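Peptide synthase (Silicibacter pomeroyi DSS-3, PDB 2QTP) is of unknown function but has a variant of the Bacillus chorismate mutase fold and may act in amino-acid metabolism. Local coordinates at residues N38-R43 and T49-T54; K82-G87 and E93-I98. All coordinates share one frame; numbering follows the deposited sequence.

Contact 1 and contact 2 lie next to each other, their centres about 10 Å apart, and follow one another along the chain. Contact 1 (38-43 with 49-54) is partly buried near the periphery: a turn after strand 21-37 meets the first turns of helix 49-70, and a carboxylate takes part beside proline, leucine and phenylalanine. Contact 2 (82-87 with 93-98) is wholly buried and nearer the centre, joining strand 79-86 to helix 92-98 through small aliphatic groups. Neither has a hydrogen bond between its own segments. The polar link runs between the contacts instead, from Asn38 ND2 probably to His94 ND1, while Leu51 packs against His94 and Ile98.

Contact 1. Residues N38-R43 and T49-T54; sequences NPFAGR and TELMDT
Pro39 and Phe40 meet Glu50 and Leu51 in a mainly apolar, partly buried contact, where the loop leaving strand 21-37 touches the start of helix 49-70. Leu51 is the buried residue at the middle of the contact: its CD2 lies 3.7 Å from Pro39 CD, and its CD1 meets CD2 of the Phe40 ring at the same separation. The leucine suits this place because its two methyls can serve two partners at once. His94 and Ile98 of helix 92-98, with Ile163, cover it further. Glu50, more exposed, keeps CG anti to the backbone N (chi1 -173°) and its chain extended, which carries the carboxylate back along Pro39, where OE2 comes within 3.4 Å of Pro39 CB. Its CB touches Phe40 CZ at 4.0 Å, approaching the ring obliquely; the carboxylate plane is turned 75° from that of the ring. Pro39 CG also sits over the centre of one face of the Phe40 ring, so the two loop residues present a joint apolar surface. Replacing Phe40 by an alanine is likely to open a gap beside Leu51 CD1 and leave Pro39 CG without the ring face it covers. Asn38 braces the first turn of the loop: its OD1 accepts from Phe40 N (3.0 Å) with the donor well above the carbonyl plane. Proline's restricted phi fits the second position of the turn from Asn38 to Ala41, a type I beta turn combined with an Asx turn.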
loop_
_atom_site.group_PDB
_atom_site.type_symbol
_atom_site.label_atom_id
_atom_site.label_comp_id
_atom_site.label_asym_id
_atom_site.label_seq_id
_atom_site.Cartn_x
_atom_site.Cartn_y
_atom_site.Cartn_z
ATOM N N ASN A 38 11.955 8.207 -5.285
ATOM C CA ASN A 38 12.774 7.011 -5.447
ATOM C C ASN A 38 14.211 7.494 -5.520
ATOM O O ASN A 38 14.563 8.212 -6.459
ATOM C CB ASN A 38 12.340 6.295 -6.728
ATOM C CG ASN A 38 13.110 5.056 -7.033
ATOM O OD1 ASN A 38 14.045 4.666 -6.320
ATOM N ND2 ASN A 38 12.757 4.435 -8.185
ATOM N N PRO A 39 15.050 7.152 -4.518
ATOM C CA PRO A 39 16.450 7.620 -4.609
ATOM C C PRO A 39 17.233 7.029 -5.800
ATOM O O PRO A 39 18.245 7.581 -6.195
ATOM C CB PRO A 39 17.057 7.150 -3.261
ATOM C CG PRO A 39 16.263 5.939 -2.914
ATOM C CD PRO A 39 14.838 6.341 -3.302
ATOM N N PHE A 40 16.730 5.949 -6.388
ATOM C CA PHE A 40 17.383 5.284 -7.489
ATOM C C PHE A 40 16.739 5.573 -8.836
ATOM O O PHE A 40 17.027 4.890 -9.790
ATOM C CB PHE A 40 17.426 3.776 -7.216
ATOM C CG PHE A 40 18.019 3.417 -5.848
ATOM C CD1 PHE A 40 19.136 4.063 -5.377
ATOM C CD2 PHE A 40 17.468 2.408 -5.072
ATOM C CE1 PHE A 40 19.682 3.736 -4.149
ATOM C CE2 PHE A 40 18.004 2.093 -3.833
ATOM C CZ PHE A 40 19.111 2.756 -3.384
ATOM N N ALA A 41 15.854 6.565 -8.899
ATOM C CA ALA A 41 15.243 6.964 -10.145
ATOM C C ALA A 41 16.339 7.444 -11.094
ATOM O O ALA A 41 17.211 8.206 -10.696
ATOM C CB ALA A 41 14.161 8.082 -9.936
ATOM N N GLY A 42 16.286 6.988 -12.342
ATOM C CA GLY A 42 17.285 7.344 -13.364
ATOM C C GLY A 42 18.616 6.657 -13.228
ATOM O O GLY A 42 19.545 6.953 -13.961
ATOM N N ARG A 43 18.706 5.706 -12.319
ATOM C CA ARG A 43 19.966 5.063 -11.969
ATOM C C ARG A 43 19.898 3.530 -12.029
ATOM O O ARG A 43 18.834 2.917 -11.863
ATOM C CB ARG A 43 20.304 5.438 -10.526
ATOM C CG ARG A 43 20.646 6.898 -10.330
ATOM C CD ARG A 43 20.754 7.249 -8.857
ATOM N NE ARG A 43 20.844 8.696 -8.671
ATOM C CZ ARG A 43 21.988 9.380 -8.553
ATOM N NH1 ARG A 43 23.179 8.776 -8.563
ATOM N NH2 ARG A 43 21.936 10.693 -8.417
ATOM N N THR A 49 19.623 -1.417 -0.196
ATOM C CA THR A 49 19.471 -1.290 1.246
ATOM C C THR A 49 18.619 -0.080 1.615
ATOM O O THR A 49 17.712 -0.177 2.441
ATOM C CB THR A 49 20.877 -1.197 1.901
ATOM O OG1 THR A 49 21.557 -2.435 1.687
ATOM C CG2 THR A 49 20.837 -0.879 3.427
ATOM N N GLU A 50 18.913 1.055 0.992
ATOM C CA GLU A 50 18.259 2.298 1.338
ATOM C C GLU A 50 16.738 2.190 1.143
ATOM O O GLU A 50 15.974 2.697 1.959
ATOM C CB GLU A 50 18.850 3.450 0.506
ATOM C CG GLU A 50 18.348 4.827 0.930
ATOM C CD GLU A 50 18.733 5.975 -0.014
ATOM O OE1 GLU A 50 19.755 5.887 -0.749
ATOM O OE2 GLU A 50 17.978 6.976 0.018
ATOM N N LEU A 51 16.292 1.502 0.095
ATOM C CA LEU A 51 14.855 1.299 -0.083
ATOM C C LEU A 51 14.254 0.281 0.897
ATOM O O LEU A 51 13.092 0.417 1.226
ATOM C CB LEU A 51 14.487 0.939 -1.522
ATOM C CG LEU A 51 14.397 2.083 -2.543
ATOM C CD1 LEU A 51 14.079 1.523 -3.917
ATOM C CD2 LEU A 51 13.390 3.143 -2.184
HETATM N N MSE A 52 15.022 -0.737 1.336
HETATM C CA MSE A 52 14.530 -1.700 2.306
HETATM C C MSE A 52 14.351 -1.028 3.659
HETATM O O MSE A 52 13.349 -1.265 4.334
HETATM C CB MSE A 52 15.460 -2.919 2.451
HETATM C CG MSE A 52 15.709 -3.719 1.163
HETATM SE SE MSE A 52 16.626 -5.357 1.413
HETATM C CE MSE A 52 16.579 -5.860 -0.480
ATOM N N ASP A 53 15.324 -0.211 4.058
ATOM C CA ASP A 53 15.233 0.539 5.315
ATOM C C ASP A 53 14.060 1.505 5.270
ATOM O O ASP A 53 13.302 1.582 6.215
ATOM C CB ASP A 53 16.523 1.297 5.600
ATOM C CG ASP A 53 17.697 0.384 5.905
ATOM O OD1 ASP A 53 17.510 -0.800 6.258
ATOM O OD2 ASP A 53 18.825 0.870 5.771
ATOM N N THR A 54 13.869 2.202 4.154
ATOM C CA THR A 54 12.690 3.119 3.988
ATOM C C THR A 54 11.349 2.352 4.025
ATOM O O THR A 54 10.389 2.780 4.633
ATOM C CB THR A 54 12.793 3.937 2.666
ATOM O OG1 THR A 54 13.966 4.743 2.723
ATOM C CG2 THR A 54 11.609 4.850 2.452
#

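Contact 2. Residues K82-G87 and E93-I98; sequences KSAMVG and EHAAAI
Ile98 N donates to His94 O at 3.0 Å, one of the backbone bonds that hold helix 92-98 in shape where both residues reach strand 79-86. The arrangement belongs to a beta-alpha-beta crossover: strand 79-86 leads into the helix, and the chain later returns as strand 120-124, parallel to and paired with the first. As that motif requires, strand and helix run roughly antiparallel, with 149° between the segment directions. Their axes approach to 7.7 Å, a closeness that small side chains make possible. Alanine suits both sides, since a bare methyl at Ala84 and another at Ala95 let the backbones come together, the CA atoms of these two being 5.4 Å apart. The alternation of the strand sorts its residues: Ala84 and Val86 point toward the helix, whereas Ser83 and selenomethionine Met85 point away, toward strand 131-135. On that side Ser83 OG is hydrogen-bonded to Ser121 OG of the neighbouring strand 120-124 and to Asp132 O of strand 131-135, which satisfies a buried hydroxyl. Farther along the strand, Val86 lies beside His94 and Ala95; it was modelled in two conformers, so the detail of its fit is doubtful. His94 contributes mainly its CB. With CG anti to the carbonyl carbon (chi1 -57°), the imidazole is carried away from the strand, and its ND1 probably bonds to Asn38 ND2, so the polar end of this buried residue has a mate while its methylene stays in the apolar layer. Ile98, about one helical turn beyond Ala95, reaches the strand through its branch methyl CG2. The methyl carbon Ala84 CB touches two neighbours, Ile98 CG2 at 3.8 Å and Ala95 CB at 4.0 Å.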
loop_
_atom_site.group_PDB
_atom_site.type_symbol
_atom_site.label_atom_id
_atom_site.label_comp_id
_atom_site.label_asym_id
_atom_site.label_seq_id
_atom_site.Cartn_x
_atom_site.Cartn_y
_atom_site.Cartn_z
ATOM N N LYS A 82 0.049 -5.590 1.146
ATOM C CA LYS A 82 0.862 -4.444 0.803
ATOM C C LYS A 82 1.246 -4.494 -0.685
ATOM O O LYS A 82 1.280 -5.551 -1.271
ATOM C CB LYS A 82 2.091 -4.400 1.709
ATOM C CG LYS A 82 3.029 -5.558 1.573
ATOM C CD LYS A 82 4.096 -5.517 2.660
ATOM C CE LYS A 82 5.167 -6.542 2.405
ATOM N NZ LYS A 82 6.139 -6.642 3.543
ATOM N N SER A 83 1.472 -3.336 -1.293
ATOM C CA SER A 83 1.840 -3.254 -2.692
ATOM C C SER A 83 2.663 -2.039 -2.892
ATOM O O SER A 83 2.624 -1.128 -2.074
ATOM C CB SER A 83 0.588 -3.086 -3.602
ATOM O OG SER A 83 -0.075 -4.285 -3.685
ATOM N N ALA A 84 3.340 -1.976 -4.036
ATOM C CA ALA A 84 4.097 -0.776 -4.395
ATOM C C ALA A 84 4.061 -0.623 -5.927
ATOM O O ALA A 84 4.093 -1.590 -6.677
ATOM C CB ALA A 84 5.540 -0.833 -3.876
HETATM N N MSE A 85 3.945 0.612 -6.368
HETATM C CA MSE A 85 3.966 0.925 -7.780
HETATM C C MSE A 85 5.127 1.878 -7.969
HETATM O O MSE A 85 5.152 2.976 -7.397
HETATM C CB MSE A 85 2.674 1.592 -8.243
HETATM C CG MSE A 85 2.574 1.921 -9.750
HETATM SE SE MSE A 85 0.939 2.875 -10.211
HETATM C CE MSE A 85 -0.246 1.337 -10.501
ATOM N N VAL A 86 6.044 1.466 -8.839
ATOM C CA VAL A 86 7.227 2.249 -9.170
ATOM C C VAL A 86 6.908 3.166 -10.346
ATOM O O VAL A 86 6.235 2.772 -11.310
ATOM C CB VAL A 86 8.408 1.326 -9.561
ATOM C CG1 VAL A 86 9.734 2.088 -9.547
ATOM C CG2 VAL A 86 8.467 0.141 -8.628
ATOM N N GLY A 87 7.377 4.403 -10.273
ATOM C CA GLY A 87 7.254 5.286 -11.436
ATOM C C GLY A 87 8.176 4.860 -12.568
ATOM O O GLY A 87 9.132 4.068 -12.393
ATOM N N GLU A 93 12.540 -3.907 -9.341
ATOM C CA GLU A 93 13.309 -4.344 -8.174
ATOM C C GLU A 93 13.265 -3.328 -7.055
ATOM O O GLU A 93 13.431 -3.693 -5.903
ATOM C CB GLU A 93 14.799 -4.578 -8.502
ATOM C CG GLU A 93 15.098 -5.774 -9.350
ATOM C CD GLU A 93 14.804 -5.551 -10.848
ATOM O OE1 GLU A 93 14.560 -4.401 -11.287
ATOM O OE2 GLU A 93 14.832 -6.557 -11.587
ATOM N N HIS A 94 13.061 -2.056 -7.399
ATOM C CA HIS A 94 12.892 -1.013 -6.383
ATOM C C HIS A 94 11.604 -1.220 -5.550
ATOM O O HIS A 94 11.599 -1.022 -4.341
ATOM C CB HIS A 94 12.913 0.390 -6.998
ATOM C CG HIS A 94 14.155 0.689 -7.785
ATOM N ND1 HIS A 94 14.228 1.712 -8.703
ATOM C CD2 HIS A 94 15.353 0.056 -7.833
ATOM C CE1 HIS A 94 15.430 1.723 -9.249
ATOM N NE2 HIS A 94 16.128 0.720 -8.749
ATOM N N ALA A 95 10.542 -1.650 -6.211
ATOM C CA ALA A 95 9.281 -2.004 -5.541
ATOM C C ALA A 95 9.499 -3.243 -4.682
ATOM O O ALA A 95 9.039 -3.313 -3.541
ATOM C CB ALA A 95 8.144 -2.241 -6.574
ATOM N N ALA A 96 10.177 -4.245 -5.222
ATOM C CA ALA A 96 10.545 -5.421 -4.425
ATOM C C ALA A 96 11.265 -5.045 -3.125
ATOM O O ALA A 96 10.937 -5.563 -2.053
ATOM C CB ALA A 96 11.373 -6.365 -5.231
ATOM N N ALA A 97 12.244 -4.145 -3.232
ATOM C CA ALA A 97 13.069 -3.743 -2.107
ATOM C C ALA A 97 12.223 -3.049 -1.078
ATOM O O ALA A 97 12.292 -3.348 0.110
ATOM C CB ALA A 97 14.225 -2.823 -2.571
ATOM N N ILE A 98 11.434 -2.087 -1.538
ATOM C CA ILE A 98 10.569 -1.347 -0.625
ATOM C C ILE A 98 9.584 -2.289 0.124
ATOM O O ILE A 98 9.336 -2.089 1.293
ATOM C CB ILE A 98 9.916 -0.068 -1.316
ATOM C CG1 ILE A 98 10.150 1.157 -0.421
ATOM C CG2 ILE A 98 8.495 -0.294 -1.618
ATOM C CD1 ILE A 98 9.603 2.422 -0.894
#